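Local structure of putative oxidoreductase (Salmonella enterica subsp. enterica serovar Typhimurium, 3NX4) at residues A[268-271]-A[272-276]. The protein binds NADP and is probably an NADPH-dependent acryloyl-CoA reductase of the medium-chain dehydrogenase/reductase family. Residues are numbered along the deposited sequence; the frame is centred on the assembly and turned at random. Where two conformers were deposited one is given.
Sequences VMTP and PARRA
Arg275 runs straight from CA to CD, CG anti to the backbone N (chi1 175°), then bends at chi3 (-56°), which turns its guanidinium back toward the loop that precedes its own helix and lays the NE/NH2 edge against Thr270. Both nitrogens grip a single oxygen: Arg275 NE lies 2.9 Å from Thr270 O, tilted from the carbonyl plane, while Arg275 NH2 reaches Thr270 O at 3.1 Å within that plane, on a lone pair. Arg275 NH2 also gives a weak bond to Val268 O, likewise 3.1 Å long, and another weak one to Ser267 O, so three backbone carbonyls converge on this nitrogen. Arg275 NH1 makes a weak hydrogen bond to Thr86 O. Residues 268-271 end the loop that leads from strand 261-264, an outermost strand of the Rossmann-type parallel sheet, into helix 272-285, which begins with 272-276. Pro271 is the N-cap of that helix, and its O receives the first-turn bond from Arg275 N at 2.9 Å, nearly straight at 160°. Thr270 CG2, anti to its own N, packs 3.8 Å from Arg275 N and 4.1 Å from Arg274 CB; the Thr270 side chain also packs on Phe129 and Leu133 of helix 118-140. Arg274 extends away to a salt bridge with Asp140. At the other end Val268 touches the bound NADP, and Asp266 accepts the N-H groups of Val268 and Met269.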
# COMPACT_ATOMS: atom_id res chain seq x y z
N VAL A 268 -13.71 -10.51 4.30
CA VAL A 268 -14.09 -11.88 4.59
C VAL A 268 -13.65 -12.34 5.97
O VAL A 268 -14.44 -12.91 6.73
CB VAL A 268 -13.51 -12.85 3.56
CG1 VAL A 268 -13.87 -14.29 3.91
CG2 VAL A 268 -13.98 -12.48 2.16
N MSE A 269 -12.38 -12.07 6.29
CA MSE A 269 -11.75 -12.61 7.48
C MSE A 269 -11.40 -11.53 8.51
O MSE A 269 -10.56 -11.75 9.37
CB MSE A 269 -10.49 -13.37 7.09
CG MSE A 269 -10.69 -14.42 6.01
SE MSE A 269 -9.19 -15.68 5.96
CE MSE A 269 -9.16 -16.20 7.84
N THR A 270 -12.05 -10.38 8.42
CA THR A 270 -11.81 -9.29 9.36
C THR A 270 -11.93 -9.76 10.81
O THR A 270 -12.97 -10.28 11.20
CB THR A 270 -12.83 -8.16 9.10
OG1 THR A 270 -12.83 -7.85 7.70
CG2 THR A 270 -12.49 -6.90 9.88
N PRO A 271 -10.86 -9.59 11.61
CA PRO A 271 -10.91 -10.08 13.00
C PRO A 271 -11.98 -9.38 13.85
O PRO A 271 -12.41 -8.26 13.51
CB PRO A 271 -9.49 -9.80 13.54
CG PRO A 271 -8.92 -8.79 12.62
CD PRO A 271 -9.56 -9.00 11.27
N PRO A 272 -12.42 -10.02 14.94
CA PRO A 272 -13.62 -9.59 15.66
C PRO A 272 -13.57 -8.16 16.17
O PRO A 272 -14.58 -7.47 16.10
CB PRO A 272 -13.69 -10.58 16.84
CG PRO A 272 -12.90 -11.76 16.40
CD PRO A 272 -11.78 -11.19 15.57
N ALA A 273 -12.42 -7.71 16.68
CA ALA A 273 -12.32 -6.35 17.22
C ALA A 273 -12.54 -5.29 16.14
O ALA A 273 -13.30 -4.35 16.33
CB ALA A 273 -10.97 -6.14 17.91
N ARG A 274 -11.86 -5.44 15.01
CA ARG A 274 -12.02 -4.45 13.94
C ARG A 274 -13.41 -4.54 13.32
O ARG A 274 -14.02 -3.53 12.96
CB ARG A 274 -10.95 -4.62 12.86
CG ARG A 274 -10.93 -3.46 11.86
CD ARG A 274 -9.61 -3.44 11.12
NE ARG A 274 -9.40 -2.27 10.28
CZ ARG A 274 -8.93 -1.10 10.72
NH1 ARG A 274 -8.65 -0.94 12.01
NH2 ARG A 274 -8.73 -0.09 9.88
N ARG A 275 -13.91 -5.77 13.21
CA ARG A 275 -15.23 -6.01 12.63
C ARG A 275 -16.30 -5.33 13.48
O ARG A 275 -17.18 -4.63 12.96
CB ARG A 275 -15.46 -7.51 12.52
CG ARG A 275 -16.83 -7.94 12.04
CD ARG A 275 -16.93 -9.46 11.95
NE ARG A 275 -15.91 -10.08 11.09
CZ ARG A 275 -16.11 -10.41 9.82
NH1 ARG A 275 -17.28 -10.16 9.24
NH2 ARG A 275 -15.15 -10.99 9.11
N ALA A 276 -16.21 -5.50 14.80
CA ALA A 276 -17.15 -4.86 15.73
C ALA A 276 -17.05 -3.33 15.65
O ALA A 276 -18.06 -2.64 15.70
CB ALA A 276 -16.91 -5.33 17.16